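Local coordinates for protein 11R-lipoxygenase (Gersemia fruticosa, PDB 3VF1) that probably inserts molecular oxygen into polyunsaturated fatty acids at a non-heme iron, in a calcium-dependent manner, at residues L276-V282 / P332-F336; I139-S143 / S520-E526. One frame throughout, in Å; residues are numbered along the deposited sequence.

Interaction 1 of 2, residues L276-V282 / P332-F336; sequences LPENFPV and PLGLF
The ring of Phe-280 is sandwiched between Leu-333 on one face and Val-282, from its own segment, on the other. Leu-333 contributes a CH-pi contact, its CB sitting 3.9 Å from the centroid of the Phe-280 ring and only 17° off the ring normal. Val-282 CG2 closes the opposite face, 3.5 Å from the ring plane and displaced toward the rim. At the edge, near the plane, lies the backbone carbon of Gly-334, while Leu-335 CB approaches obliquely, 4.1 Å from Phe-280 CE2. The far end of the ring also reaches the main chain of the strand, with Phe-280 CZ 3.7 Å from Leu-333 O. Phe-280 and Leu-333 run past each other in opposite directions, and Leu-333 CD2 lies beside CB and CG of Phe-280.

Two turns shape the loop around this ring. The type I turn from Pro-277 to Phe-280 is closed by Phe-280 N to Pro-277 O at 2.9 Å, and an inverse gamma turn centred on Pro-281 brings Val-282 back beneath the ring. With CG anti to the backbone N (chi1 -166°), Phe-280 projects its ring from the turn onto the strand. Leu-276 crosses Leu-335 at about a right angle, methyl against methyl, CD2 of Leu-276 being 3.9 Å from CD1 of Leu-335. Val-282 CG1 reaches the other methyl, CD2, of Leu-335 more loosely.

The side chains that meet across the segments are all apolar; the side-chain ND2 of Asn-279 bonds Gln-353 O and its backbone O accepts from Gln-350 NE2. Leu-333 and Leu-335 project from one face of strand 333-338, whereas Phe-336 on the other face meets Phe-261 edge-to-face. The contact thus joins a type I turn and an inverse gamma turn, through a phenylalanine, to an interior strand of the small antiparallel sheet in the lipoxygenase domain.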
loop_
_atom_site.group_PDB
_atom_site.type_symbol
_atom_site.label_atom_id
_atom_site.label_comp_id
_atom_site.label_asym_id
_atom_site.label_seq_id
_atom_site.Cartn_x
_atom_site.Cartn_y
_atom_site.Cartn_z
ATOM N N LEU A 276 5.713 -25.574 -22.007
ATOM C CA LEU A 276 4.274 -25.446 -21.813
ATOM C C LEU A 276 3.763 -26.417 -20.760
ATOM O O LEU A 276 4.228 -27.553 -20.682
ATOM C CB LEU A 276 3.539 -25.715 -23.126
ATOM C CG LEU A 276 3.752 -24.706 -24.249
ATOM C CD1 LEU A 276 3.111 -25.218 -25.527
ATOM C CD2 LEU A 276 3.182 -23.351 -23.860
ATOM N N PRO A 277 2.798 -25.972 -19.942
ATOM C CA PRO A 277 2.086 -26.913 -19.073
ATOM C C PRO A 277 1.394 -27.978 -19.915
ATOM O O PRO A 277 0.911 -27.669 -21.004
ATOM C CB PRO A 277 1.050 -26.033 -18.369
ATOM C CG PRO A 277 1.605 -24.653 -18.438
ATOM C CD PRO A 277 2.374 -24.578 -19.721
ATOM N N GLU A 278 1.346 -29.210 -19.422
ATOM C CA GLU A 278 0.736 -30.304 -20.170
ATOM C C GLU A 278 -0.730 -30.018 -20.502
ATOM O O GLU A 278 -1.262 -30.535 -21.484
ATOM C CB GLU A 278 0.847 -31.612 -19.386
ATOM C CG GLU A 278 0.123 -31.606 -18.048
ATOM C CD GLU A 278 0.375 -32.872 -17.250
ATOM O OE1 GLU A 278 -0.190 -33.002 -16.143
ATOM O OE2 GLU A 278 1.140 -33.736 -17.731
ATOM N N ASN A 279 -1.373 -29.188 -19.687
ATOM C CA ASN A 279 -2.780 -28.857 -19.884
ATOM C C ASN A 279 -2.988 -27.617 -20.755
ATOM O O ASN A 279 -4.080 -27.050 -20.789
ATOM C CB ASN A 279 -3.473 -28.657 -18.533
ATOM C CG ASN A 279 -2.823 -27.570 -17.699
ATOM O OD1 ASN A 279 -1.599 -27.495 -17.605
ATOM N ND2 ASN A 279 -3.642 -26.718 -17.092
ATOM N N PHE A 280 -1.938 -27.200 -21.458
ATOM C CA PHE A 280 -2.013 -26.041 -22.341
ATOM C C PHE A 280 -1.365 -26.405 -23.674
ATOM O O PHE A 280 -0.307 -25.883 -24.021
ATOM C CB PHE A 280 -1.289 -24.853 -21.704
ATOM C CG PHE A 280 -1.584 -23.524 -22.353
ATOM C CD1 PHE A 280 -2.656 -23.361 -23.215
ATOM C CD2 PHE A 280 -0.775 -22.428 -22.094
ATOM C CE1 PHE A 280 -2.913 -22.133 -23.800
ATOM C CE2 PHE A 280 -1.028 -21.203 -22.677
ATOM C CZ PHE A 280 -2.099 -21.056 -23.529
ATOM N N PRO A 281 -2.005 -27.312 -24.427
ATOM C CA PRO A 281 -1.433 -27.909 -25.639
ATOM C C PRO A 281 -1.409 -26.969 -26.845
ATOM O O PRO A 281 -2.107 -27.212 -27.829
ATOM C CB PRO A 281 -2.365 -29.094 -25.905
ATOM C CG PRO A 281 -3.681 -28.645 -25.377
ATOM C CD PRO A 281 -3.371 -27.803 -24.167
ATOM N N VAL A 282 -0.606 -25.912 -26.767
ATOM C CA VAL A 282 -0.442 -24.993 -27.887
ATOM C C VAL A 282 0.490 -25.601 -28.926
ATOM O O VAL A 282 1.639 -25.917 -28.629
ATOM C CB VAL A 282 0.137 -23.641 -27.429
ATOM C CG1 VAL A 282 0.444 -22.755 -28.630
ATOM C CG2 VAL A 282 -0.825 -22.942 -26.477
ATOM N N PRO A 332 -8.015 -18.977 -16.919
ATOM C CA PRO A 332 -7.344 -18.951 -18.219
ATOM C C PRO A 332 -5.827 -19.071 -18.171
ATOM O O PRO A 332 -5.211 -18.950 -17.113
ATOM C CB PRO A 332 -7.726 -17.578 -18.766
ATOM C CG PRO A 332 -7.853 -16.730 -17.555
ATOM C CD PRO A 332 -8.393 -17.626 -16.470
ATOM N N LEU A 333 -5.247 -19.321 -19.341
ATOM C CA LEU A 333 -3.809 -19.250 -19.536
ATOM C C LEU A 333 -3.548 -18.411 -20.777
ATOM O O LEU A 333 -4.192 -18.597 -21.807
ATOM C CB LEU A 333 -3.200 -20.640 -19.722
ATOM C CG LEU A 333 -3.361 -21.633 -18.572
ATOM C CD1 LEU A 333 -4.646 -22.426 -18.727
ATOM C CD2 LEU A 333 -2.156 -22.556 -18.495
ATOM N N GLY A 334 -2.608 -17.482 -20.674
ATOM C CA GLY A 334 -2.244 -16.647 -21.800
ATOM C C GLY A 334 -0.793 -16.861 -22.168
ATOM O O GLY A 334 0.063 -16.974 -21.295
ATOM N N LEU A 335 -0.514 -16.924 -23.463
ATOM C CA LEU A 335 0.852 -17.091 -23.937
ATOM C C LEU A 335 1.264 -15.850 -24.713
ATOM O O LEU A 335 0.499 -15.336 -25.525
ATOM C CB LEU A 335 0.968 -18.333 -24.819
ATOM C CG LEU A 335 2.379 -18.902 -24.972
ATOM C CD1 LEU A 335 2.875 -19.467 -23.647
ATOM C CD2 LEU A 335 2.414 -19.964 -26.056
ATOM N N PHE A 336 2.474 -15.368 -24.451
ATOM C CA PHE A 336 2.958 -14.144 -25.071
ATOM C C PHE A 336 4.290 -14.371 -25.772
ATOM O O PHE A 336 5.029 -15.296 -25.444
ATOM C CB PHE A 336 3.103 -13.039 -24.023
ATOM C CG PHE A 336 1.818 -12.690 -23.327
ATOM C CD1 PHE A 336 1.274 -13.542 -22.381
ATOM C CD2 PHE A 336 1.156 -11.508 -23.612
ATOM C CE1 PHE A 336 0.093 -13.224 -21.737
ATOM C CE2 PHE A 336 -0.025 -11.185 -22.969
ATOM C CZ PHE A 336 -0.556 -12.047 -22.030
#

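Interaction 2 of 2, residues I139-S143 / S520-E526; sequences ILPNS and SVKKDNE
Pro-141 and Asn-142, the middle residues of a type I turn, dock into the corner between helices 518-522 and 525-538, where Asp-524 is the N-cap of the second helix. CB of Asn-142 lies 3.3 Å from Lys-523 O, and CG stays over the same carbonyl. Beyond it the amide divides: OD1 faces CA and CB of Asp-524, while ND2 donates to Ser-520 O of the short helix 518-522, 3.1 Å away. That bond is bent (146° at the hydrogen), and ND2 stands 21° out of the carbonyl plane. CG lies between the backbone N and carbonyl carbon (chi1 59°), which directs the amide into the corner. Replacing Asn-142 by alanine removes the amide, which would probably leave Ser-520 O without this donor and open a gap against Lys-523 and Asp-524.

The pyrrolidine of Pro-141 nests among Asp-524, Asn-525 and Glu-526, whose polar ends are engaged elsewhere in two cases: Asp-524 OD2 with Tyr-515 and His-415, Glu-526 OE2 in a salt bridge with Arg-154. Asp-524 OD1 caps the helix, accepting from Ile-527 N and weakly from Glu-526 N, and the same oxygen lies 3.3 Å from Pro-141 CG.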
loop_
_atom_site.group_PDB
_atom_site.type_symbol
_atom_site.label_atom_id
_atom_site.label_comp_id
_atom_site.label_asym_id
_atom_site.label_seq_id
_atom_site.Cartn_x
_atom_site.Cartn_y
_atom_site.Cartn_z
ATOM N N ILE A 139 17.495 6.246 20.841
ATOM C CA ILE A 139 18.285 5.487 21.804
ATOM C C ILE A 139 17.854 4.026 21.878
ATOM O O ILE A 139 16.701 3.724 22.186
ATOM C CB ILE A 139 18.164 6.102 23.212
ATOM C CG1 ILE A 139 18.599 7.568 23.192
ATOM C CG2 ILE A 139 18.995 5.311 24.214
ATOM C CD1 ILE A 139 18.286 8.315 24.467
ATOM N N LEU A 140 18.788 3.125 21.597
ATOM C CA LEU A 140 18.541 1.694 21.735
ATOM C C LEU A 140 18.480 1.317 23.210
ATOM O O LEU A 140 19.104 1.970 24.046
ATOM C CB LEU A 140 19.651 0.901 21.044
ATOM C CG LEU A 140 19.771 1.101 19.534
ATOM C CD1 LEU A 140 21.053 0.476 19.006
ATOM C CD2 LEU A 140 18.561 0.511 18.834
ATOM N N PRO A 141 17.729 0.256 23.541
ATOM C CA PRO A 141 17.631 -0.177 24.939
ATOM C C PRO A 141 18.968 -0.684 25.469
ATOM O O PRO A 141 19.271 -0.511 26.649
ATOM C CB PRO A 141 16.607 -1.314 24.883
ATOM C CG PRO A 141 16.680 -1.825 23.489
ATOM C CD PRO A 141 16.983 -0.633 22.633
ATOM N N ASN A 142 19.758 -1.301 24.596
ATOM C CA ASN A 142 21.074 -1.804 24.973
ATOM C C ASN A 142 22.174 -0.775 24.721
ATOM O O ASN A 142 23.344 -1.129 24.575
ATOM C CB ASN A 142 21.388 -3.096 24.215
ATOM C CG ASN A 142 21.359 -2.911 22.709
ATOM O OD1 ASN A 142 20.621 -2.076 22.189
ATOM N ND2 ASN A 142 22.164 -3.692 22.002
ATOM N N SER A 143 21.796 0.497 24.668
ATOM C CA SER A 143 22.757 1.568 24.438
ATOM C C SER A 143 23.399 2.000 25.750
ATOM O O SER A 143 23.101 1.450 26.808
ATOM C CB SER A 143 22.069 2.765 23.780
ATOM O OG SER A 143 22.963 3.854 23.636
ATOM N N SER A 520 24.996 -5.766 18.368
ATOM C CA SER A 520 24.100 -4.668 18.703
ATOM C C SER A 520 22.667 -5.054 18.388
ATOM O O SER A 520 21.744 -4.612 19.066
ATOM C CB SER A 520 24.462 -3.411 17.912
ATOM O OG SER A 520 25.829 -3.073 18.067
ATOM N N VAL A 521 22.486 -5.878 17.357
ATOM C CA VAL A 521 21.155 -6.304 16.930
ATOM C C VAL A 521 20.626 -7.431 17.813
ATOM O O VAL A 521 19.454 -7.429 18.198
ATOM C CB VAL A 521 21.158 -6.775 15.465
ATOM C CG1 VAL A 521 19.750 -7.142 15.026
ATOM C CG2 VAL A 521 21.734 -5.697 14.562
ATOM N N LYS A 522 21.489 -8.386 18.144
ATOM C CA LYS A 522 21.095 -9.494 19.007
ATOM C C LYS A 522 20.613 -8.993 20.363
ATOM O O LYS A 522 19.609 -9.468 20.890
ATOM C CB LYS A 522 22.264 -10.458 19.224
ATOM C CG LYS A 522 22.729 -11.194 17.982
ATOM C CD LYS A 522 23.655 -12.347 18.355
ATOM C CE LYS A 522 24.334 -12.953 17.137
ATOM N NZ LYS A 522 25.359 -12.043 16.551
ATOM N N LYS A 523 21.336 -8.029 20.923
ATOM C CA LYS A 523 21.099 -7.588 22.295
ATOM C C LYS A 523 20.061 -6.471 22.411
ATOM O O LYS A 523 19.813 -5.961 23.503
ATOM C CB LYS A 523 22.421 -7.161 22.939
ATOM C CG LYS A 523 23.324 -8.335 23.287
ATOM C CD LYS A 523 24.701 -7.886 23.754
ATOM C CE LYS A 523 25.478 -9.044 24.365
ATOM N NZ LYS A 523 25.521 -10.244 23.477
ATOM N N ASP A 524 19.445 -6.104 21.290
ATOM C CA ASP A 524 18.355 -5.137 21.303
ATOM C C ASP A 524 17.065 -5.890 21.593
ATOM O O ASP A 524 16.368 -6.317 20.678
ATOM C CB ASP A 524 18.249 -4.401 19.963
ATOM C CG ASP A 524 17.075 -3.441 19.915
ATOM O OD1 ASP A 524 16.170 -3.551 20.770
ATOM O OD2 ASP A 524 17.051 -2.576 19.014
ATOM N N ASN A 525 16.752 -6.050 22.874
ATOM C CA ASN A 525 15.590 -6.830 23.286
ATOM C C ASN A 525 14.287 -6.339 22.658
ATOM O O ASN A 525 13.337 -7.109 22.507
ATOM C CB ASN A 525 15.467 -6.817 24.811
ATOM C CG ASN A 525 15.312 -5.415 25.371
ATOM O OD1 ASN A 525 16.240 -4.607 25.322
ATOM N ND2 ASN A 525 14.136 -5.121 25.913
ATOM N N GLU A 526 14.243 -5.063 22.289
ATOM C CA GLU A 526 13.012 -4.459 21.790
ATOM C C GLU A 526 12.713 -4.816 20.331
ATOM O O GLU A 526 11.559 -5.039 19.971
ATOM C CB GLU A 526 13.051 -2.941 21.985
ATOM C CG GLU A 526 12.909 -2.528 23.441
ATOM C CD GLU A 526 13.097 -1.041 23.663
ATOM O OE1 GLU A 526 13.509 -0.337 22.717
ATOM O OE2 GLU A 526 12.830 -0.573 24.791
#

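Overall arrangement
The two contacts belong to separate regions of one chain: their centres are 52 Å apart and their nearest atoms about 42 Å. Interaction 1 is nested in sequence between the two segments of interaction 2. Interaction 1 is internal to the lipoxygenase domain, whereas interaction 2 ties the connection following strand 130-134 of the PLAT beta-sandwich to the helical body. Neither lies at the iron, bound by His-392, His-397, His-575, Asn-579 and Ile-698. Pro-332 packs on Leu-379 and Ala-382 of helix 369-410, which carries two of those histidines; Ile-139 and Asp-524 bond Val-414 and His-415, in the segment that follows that helix.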